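DTDP-4-dehydrorhamnose reductase (Bacillus anthracis, PDB 3SC6) probably catalyses the NADPH-dependent reduction of dTDP-4-dehydrorhamnose to dTDP-L-rhamnose, in the pathway that makes the activated rhamnose donor. Local coordinates at residues A[58-63]-A[97-102]; A[93-98]-A[144-149]. All coordinates share one frame; numbering follows the deposited sequence.

In the fold
Both contacts reach the Rossmann-type sheet that carries NADP, and their centres lie 7 Å apart. Contact 1 pairs strands 59-62 and 100-106. Contact 2 sets the C-terminal end of helix 76-97 against the turn that leads into strand 148-157, the next strand beyond 100-106. They share Val97 and Gly98, where the helix gives way to the strand. His145 NE2 of contact 2 is 2.7 Å from Ala99 O of contact 1, a probable hydrogen bond. Leu101 O is likewise 2.7 Å from Phe149 N. Contact 1 reaches the cofactor through Cys63. Contact 2 is remote from it: the Ser94 side chain is about 14 Å from NADP.

Contact 1: residues A[58-63]-A[97-102]; sequences HIIIHC and VGAKLV. With NAP (NADP nicotinamide-adenine-dinucleotide phosphate), chain G.
The flat groups that meet here are the peptides of the two strands, from His58 to His62 and from Lys100 to Val102. Four backbone hydrogen bonds join them. Lys100 N gives one to His58 O at 2.8 Å, and Ile60 N gives the next to Lys100 O. Val102 N then bonds to Ile60 O, and His62 N to Val102 O. Ile60 therefore bonds through both its N and its O. Ala99 comes in just before the first of these bonds, with its CB 3.5 Å from His58 O. At the far end, CB is the part of the His62 side chain that comes near 97-102, 3.4 Å from Val102 O. This is the parallel ladder of a Rossmann-fold sheet, with Ile59 beside Lys100, Ile60 beside Leu101 and Ile61 beside Val102. Helix 76-97 lies in the beta-alpha-beta crossover between the two strands and covers the face of Ile60 and Leu101 through Val90 and Ser94, while strand 6-11 pairs with the other edge of 59-62. On that face the side chains of Ile60 and Leu101 cross obliquely. Leu101 CG is anti to the backbone N (chi1 179°). Its CD1 sits 3.9 Å from Ile60 CG2 and 3.4 Å from Ile60 O. Ile60 CG1 lies 4.1 Å from Ala99 CB. The other face carries Ile59, Ile61 and Val102, which pack on Ile198 and Ile202 of helix 191-202. There Ile61 CG2 is 4.4 Å from Val102 CB. Lys100 starts on that face too, but its extended chain leads away, and NZ bonds to Thr204 O. Past the end of the ladder, Cys63 O receives a weak hydrogen bond from O3D of NADP at 3.3 Å.

Contact 2: residues A[93-98]-A[144-149]; sequences ASQLVG and LHNKYF
Gln95 reaches from helix 76-97 to His145, starting from a CB that lies 3.7 Å from Leu144 O. CG is anti to the backbone N and stays beside the same carbonyl, at 3.9 Å. The chain then bends at chi2 (63°), and the amide meets the His145 ring. OE1 accepts a hydrogen bond from His145 ND1 at 2.9 Å. The bond is nearly straight, 163° at the hydrogen, and lies in both the amide carbonyl plane and the ring plane. The two planes are 72° apart. The helix ends here in a Schellman motif, with Gly98 at positive phi: Ala99 N bonds to Ser94 O, and Gly98 N bonds weakly to Gln95 O. His145 in turn is the first residue after helix 129-144, before strand 148-157. Its ring is covered on both faces. Ser94 CB makes a CH-pi contact 4.0 Å from the ring centroid, while Lys147 N lies over the centre of the opposite face. As NE2 also bonds to a carbonyl oxygen, that of Ala99, a protonated imidazole may be favoured. The Lys147 chain is extended, and its NZ comes to 3.7 Å from Gly98 O.

Contact 1: residues A[58-63]-A[97-102]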
loop_
_atom_site.group_PDB
_atom_site.type_symbol
_atom_site.label_atom_id
_atom_site.label_comp_id
_atom_site.label_asym_id
_atom_site.label_seq_id
_atom_site.Cartn_x
_atom_site.Cartn_y
_atom_site.Cartn_z
ATOM N N HIS A 58 8.273 18.284 -8.358
ATOM C CA HIS A 58 7.273 18.959 -7.555
ATOM C C HIS A 58 6.634 17.943 -6.614
ATOM O O HIS A 58 6.270 18.270 -5.488
ATOM C CB HIS A 58 6.171 19.571 -8.433
ATOM C CG HIS A 58 6.649 20.643 -9.365
ATOM N ND1 HIS A 58 7.077 20.383 -10.649
ATOM C CD2 HIS A 58 6.742 21.985 -9.204
ATOM C CE1 HIS A 58 7.426 21.516 -11.234
ATOM N NE2 HIS A 58 7.232 22.503 -10.378
ATOM N N ILE A 59 6.510 16.708 -7.089
ATOM C CA ILE A 59 5.903 15.640 -6.310
ATOM C C ILE A 59 6.743 14.372 -6.320
ATOM O O ILE A 59 7.439 14.089 -7.286
ATOM C CB ILE A 59 4.517 15.287 -6.899
ATOM C CG1 ILE A 59 3.713 16.565 -7.170
ATOM C CG2 ILE A 59 3.753 14.357 -5.968
ATOM C CD1 ILE A 59 2.367 16.320 -7.802
ATOM N N ILE A 60 6.687 13.622 -5.225
ATOM C CA ILE A 60 7.425 12.374 -5.113
ATOM C C ILE A 60 6.545 11.327 -4.459
ATOM O O ILE A 60 6.195 11.443 -3.283
ATOM C CB ILE A 60 8.719 12.493 -4.295
ATOM C CG1 ILE A 60 9.692 13.470 -4.948
ATOM C CG2 ILE A 60 9.391 11.133 -4.189
ATOM C CD1 ILE A 60 11.013 13.590 -4.199
ATOM N N ILE A 61 6.177 10.310 -5.231
ATOM C CA ILE A 61 5.347 9.238 -4.725
ATOM C C ILE A 61 6.303 8.115 -4.365
ATOM O O ILE A 61 6.812 7.407 -5.227
ATOM C CB ILE A 61 4.328 8.779 -5.750
ATOM C CG1 ILE A 61 3.484 9.974 -6.202
ATOM C CG2 ILE A 61 3.463 7.685 -5.157
ATOM C CD1 ILE A 61 2.457 9.639 -7.249
ATOM N N HIS A 62 6.552 7.973 -3.072
ATOM C CA HIS A 62 7.457 6.963 -2.574
ATOM C C HIS A 62 6.781 5.607 -2.386
ATOM O O HIS A 62 6.074 5.384 -1.399
ATOM C CB HIS A 62 8.042 7.449 -1.258
ATOM C CG HIS A 62 9.103 6.560 -0.706
ATOM N ND1 HIS A 62 10.432 6.710 -1.038
ATOM C CD2 HIS A 62 9.045 5.528 0.166
ATOM C CE1 HIS A 62 11.147 5.804 -0.399
ATOM N NE2 HIS A 62 10.331 5.075 0.340
ATOM N N CYS A 63 7.008 4.700 -3.334
ATOM C CA CYS A 63 6.419 3.362 -3.274
ATOM C C CYS A 63 7.443 2.297 -2.883
ATOM O O CYS A 63 7.070 1.198 -2.472
ATOM C CB CYS A 63 5.793 3.000 -4.619
ATOM S SG CYS A 63 4.499 4.145 -5.159
ATOM N N VAL A 97 14.503 20.072 -2.261
ATOM C CA VAL A 97 13.847 20.540 -3.483
ATOM C C VAL A 97 12.476 21.143 -3.197
ATOM O O VAL A 97 11.933 21.871 -4.022
ATOM C CB VAL A 97 13.667 19.404 -4.519
ATOM C CG1 VAL A 97 15.024 18.822 -4.910
ATOM C CG2 VAL A 97 12.751 18.318 -3.975
ATOM N N GLY A 98 11.909 20.824 -2.038
ATOM C CA GLY A 98 10.603 21.343 -1.664
ATOM C C GLY A 98 9.486 20.639 -2.405
ATOM O O GLY A 98 8.508 21.263 -2.818
ATOM N N ALA A 99 9.630 19.329 -2.569
ATOM C CA ALA A 99 8.632 18.530 -3.261
ATOM C C ALA A 99 7.632 17.953 -2.272
ATOM O O ALA A 99 7.971 17.706 -1.117
ATOM C CB ALA A 99 9.308 17.398 -4.015
ATOM N N LYS A 100 6.392 17.762 -2.715
ATOM C CA LYS A 100 5.370 17.190 -1.854
ATOM C C LYS A 100 5.723 15.716 -1.838
ATOM O O LYS A 100 5.979 15.135 -2.892
ATOM C CB LYS A 100 3.967 17.403 -2.420
ATOM C CG LYS A 100 3.576 18.862 -2.582
ATOM C CD LYS A 100 2.166 19.006 -3.142
ATOM C CE LYS A 100 1.774 20.466 -3.271
ATOM N NZ LYS A 100 0.399 20.622 -3.808
ATOM N N LEU A 101 5.748 15.110 -0.655
ATOM C CA LEU A 101 6.093 13.691 -0.530
ATOM C C LEU A 101 4.926 12.788 -0.132
ATOM O O LEU A 101 4.239 13.040 0.856
ATOM C CB LEU A 101 7.220 13.534 0.499
ATOM C CG LEU A 101 7.715 12.118 0.791
ATOM C CD1 LEU A 101 8.175 11.438 -0.488
ATOM C CD2 LEU A 101 8.837 12.151 1.832
ATOM N N VAL A 102 4.707 11.731 -0.910
ATOM C CA VAL A 102 3.633 10.788 -0.620
ATOM C C VAL A 102 4.293 9.511 -0.138
ATOM O O VAL A 102 4.979 8.837 -0.904
ATOM C CB VAL A 102 2.745 10.494 -1.839
ATOM C CG1 VAL A 102 1.700 9.467 -1.482
ATOM C CG2 VAL A 102 2.090 11.760 -2.331
HETATM P PA NAP G . 6.090 -4.296 -3.981
HETATM O O1A NAP G . 7.050 -5.141 -3.179
HETATM O O2A NAP G . 5.587 -4.812 -5.312
HETATM O O5B NAP G . 6.742 -2.845 -4.225
HETATM C C5B NAP G . 7.932 -2.427 -3.563
HETATM C C4B NAP G . 9.007 -2.151 -4.608
HETATM O O4B NAP G . 10.133 -1.505 -3.993
HETATM C C3B NAP G . 9.517 -3.435 -5.261
HETATM O O3B NAP G . 9.378 -3.395 -6.684
HETATM C C2B NAP G . 10.979 -3.498 -4.883
HETATM O O2B NAP G . 11.783 -4.043 -5.928
HETATM C C1B NAP G . 11.313 -2.040 -4.591
HETATM N N9A NAP G . 12.555 -1.895 -3.784
HETATM C C8A NAP G . 13.096 -2.789 -2.934
HETATM N N7A NAP G . 14.242 -2.274 -2.433
HETATM C C5A NAP G . 14.417 -1.059 -2.985
HETATM C C6A NAP G . 15.454 -0.007 -2.863
HETATM N N6A NAP G . 16.519 -0.178 -2.042
HETATM N N1A NAP G . 15.304 1.127 -3.585
HETATM C C2A NAP G . 14.241 1.290 -4.397
HETATM N N3A NAP G . 13.289 0.342 -4.524
HETATM C C4A NAP G . 13.356 -0.828 -3.837
HETATM O O3 NAP G . 4.824 -3.934 -3.046
HETATM P PN NAP G . 3.768 -2.759 -3.403
HETATM O O1N NAP G . 2.415 -3.185 -2.882
HETATM O O2N NAP G . 3.932 -2.324 -4.838
HETATM O O5D NAP G . 4.281 -1.544 -2.488
HETATM C C5D NAP G . 3.493 -0.363 -2.340
HETATM C C4D NAP G . 3.574 0.160 -0.906
HETATM O O4D NAP G . 2.374 -0.170 -0.190
HETATM C C3D NAP G . 4.741 -0.430 -0.119
HETATM O O3D NAP G . 5.547 0.618 0.427
HETATM C C2D NAP G . 4.110 -1.245 0.989
HETATM O O2D NAP G . 4.860 -1.105 2.196
HETATM C C1D NAP G . 2.699 -0.680 1.110
HETATM N N1N NAP G . 1.701 -1.671 1.543
HETATM C C2N NAP G . 1.481 -2.773 0.807
HETATM C C3N NAP G . 0.536 -3.719 1.203
HETATM C C7N NAP G . 0.315 -4.945 0.357
HETATM O O7N NAP G . 1.023 -5.123 -0.624
HETATM N N7N NAP G . -0.641 -5.815 0.678
HETATM C C4N NAP G . -0.186 -3.505 2.373
HETATM C C5N NAP G . 0.055 -2.359 3.112
HETATM C C6N NAP G . 1.009 -1.448 2.671
HETATM P P2B NAP G . 12.381 -5.536 -5.812
HETATM O O1X NAP G . 12.915 -5.795 -7.200
HETATM O O2X NAP G . 13.445 -5.443 -4.745
HETATM O O3X NAP G . 11.195 -6.387 -5.427
#

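Contact 2: residues A[93-98]-A[144-149]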
loop_
_atom_site.group_PDB
_atom_site.type_symbol
_atom_site.label_atom_id
_atom_site.label_comp_id
_atom_site.label_asym_id
_atom_site.label_seq_id
_atom_site.Cartn_x
_atom_site.Cartn_y
_atom_site.Cartn_z
ATOM N N ALA A 93 15.962 14.542 0.685
ATOM C CA ALA A 93 15.980 15.030 -0.695
ATOM C C ALA A 93 14.720 15.833 -1.023
ATOM O O ALA A 93 14.796 16.891 -1.651
ATOM C CB ALA A 93 16.132 13.871 -1.660
ATOM N N SER A 94 13.564 15.324 -0.607
ATOM C CA SER A 94 12.300 16.004 -0.859
ATOM C C SER A 94 12.353 17.413 -0.280
ATOM O O SER A 94 11.856 18.363 -0.892
ATOM C CB SER A 94 11.142 15.236 -0.226
ATOM O OG SER A 94 11.052 13.920 -0.743
ATOM N N GLN A 95 12.964 17.538 0.899
ATOM C CA GLN A 95 13.091 18.827 1.572
ATOM C C GLN A 95 13.983 19.799 0.779
ATOM O O GLN A 95 13.582 20.935 0.534
ATOM C CB GLN A 95 13.634 18.638 2.994
ATOM C CG GLN A 95 13.779 19.930 3.809
ATOM C CD GLN A 95 12.450 20.652 4.062
ATOM O OE1 GLN A 95 11.383 20.110 3.775
ATOM N NE2 GLN A 95 12.512 21.868 4.606
ATOM N N LEU A 96 15.179 19.365 0.373
ATOM C CA LEU A 96 16.072 20.250 -0.397
ATOM C C LEU A 96 15.436 20.806 -1.660
ATOM O O LEU A 96 15.812 21.886 -2.100
ATOM C CB LEU A 96 17.405 19.581 -0.781
ATOM C CG LEU A 96 18.435 19.212 0.289
ATOM C CD1 LEU A 96 17.874 18.268 1.325
ATOM C CD2 LEU A 96 19.654 18.599 -0.376
ATOM N N VAL A 97 14.503 20.072 -2.261
ATOM C CA VAL A 97 13.847 20.540 -3.483
ATOM C C VAL A 97 12.476 21.143 -3.197
ATOM O O VAL A 97 11.933 21.871 -4.022
ATOM C CB VAL A 97 13.667 19.404 -4.519
ATOM C CG1 VAL A 97 15.024 18.822 -4.910
ATOM C CG2 VAL A 97 12.751 18.318 -3.975
ATOM N N GLY A 98 11.909 20.824 -2.038
ATOM C CA GLY A 98 10.603 21.343 -1.664
ATOM C C GLY A 98 9.486 20.639 -2.405
ATOM O O GLY A 98 8.508 21.263 -2.818
ATOM N N LEU A 144 11.630 15.170 9.220
ATOM C CA LEU A 144 12.541 15.880 8.313
ATOM C C LEU A 144 11.920 16.562 7.083
ATOM O O LEU A 144 12.646 17.081 6.235
ATOM C CB LEU A 144 13.632 14.904 7.857
ATOM C CG LEU A 144 14.442 14.253 8.989
ATOM C CD1 LEU A 144 15.428 13.245 8.437
ATOM C CD2 LEU A 144 15.158 15.287 9.830
ATOM N N HIS A 145 10.598 16.582 6.982
ATOM C CA HIS A 145 9.953 17.215 5.832
ATOM C C HIS A 145 8.606 17.789 6.279
ATOM O O HIS A 145 8.010 17.295 7.231
ATOM C CB HIS A 145 9.846 16.197 4.690
ATOM C CG HIS A 145 9.294 16.756 3.418
ATOM N ND1 HIS A 145 9.680 17.982 2.920
ATOM C CD2 HIS A 145 8.469 16.218 2.492
ATOM C CE1 HIS A 145 9.064 18.204 1.775
ATOM N NE2 HIS A 145 8.329 17.145 1.488
ATOM N N ASN A 146 8.133 18.838 5.612
ATOM C CA ASN A 146 6.863 19.463 5.994
ATOM C C ASN A 146 5.794 19.611 4.902
ATOM O O ASN A 146 4.878 20.429 5.019
ATOM C CB ASN A 146 7.148 20.814 6.664
ATOM C CG ASN A 146 7.921 21.763 5.768
ATOM O OD1 ASN A 146 8.256 21.435 4.626
ATOM N ND2 ASN A 146 8.213 22.952 6.289
ATOM N N LYS A 147 5.921 18.815 3.852
ATOM C CA LYS A 147 4.976 18.816 2.737
ATOM C C LYS A 147 4.851 17.354 2.378
ATOM O O LYS A 147 5.509 16.880 1.454
ATOM C CB LYS A 147 5.502 19.600 1.540
ATOM C CG LYS A 147 5.766 21.073 1.780
ATOM C CD LYS A 147 6.295 21.716 0.499
ATOM C CE LYS A 147 6.578 23.195 0.672
ATOM N NZ LYS A 147 7.080 23.811 -0.596
ATOM N N TYR A 148 4.008 16.636 3.112
ATOM C CA TYR A 148 3.829 15.212 2.872
ATOM C C TYR A 148 2.421 14.686 3.091
ATOM O O TYR A 148 1.574 15.333 3.699
ATOM C CB TYR A 148 4.755 14.430 3.818
ATOM C CG TYR A 148 4.479 14.741 5.271
ATOM C CD1 TYR A 148 3.441 14.115 5.948
ATOM C CD2 TYR A 148 5.253 15.657 5.971
ATOM C CE1 TYR A 148 3.170 14.402 7.271
ATOM C CE2 TYR A 148 4.990 15.947 7.305
ATOM C CZ TYR A 148 3.947 15.311 7.945
ATOM O OH TYR A 148 3.664 15.579 9.263
ATOM N N PHE A 149 2.212 13.474 2.595
ATOM C CA PHE A 149 0.957 12.774 2.710
ATOM C C PHE A 149 1.293 11.343 3.085
ATOM O O PHE A 149 1.806 10.592 2.254
ATOM C CB PHE A 149 0.203 12.723 1.378
ATOM C CG PHE A 149 -0.133 14.058 0.804
ATOM C CD1 PHE A 149 -1.314 14.683 1.128
ATOM C CD2 PHE A 149 0.712 14.667 -0.102
ATOM C CE1 PHE A 149 -1.633 15.906 0.580
ATOM C CE2 PHE A 149 0.392 15.887 -0.653
ATOM C CZ PHE A 149 -0.778 16.507 -0.310
#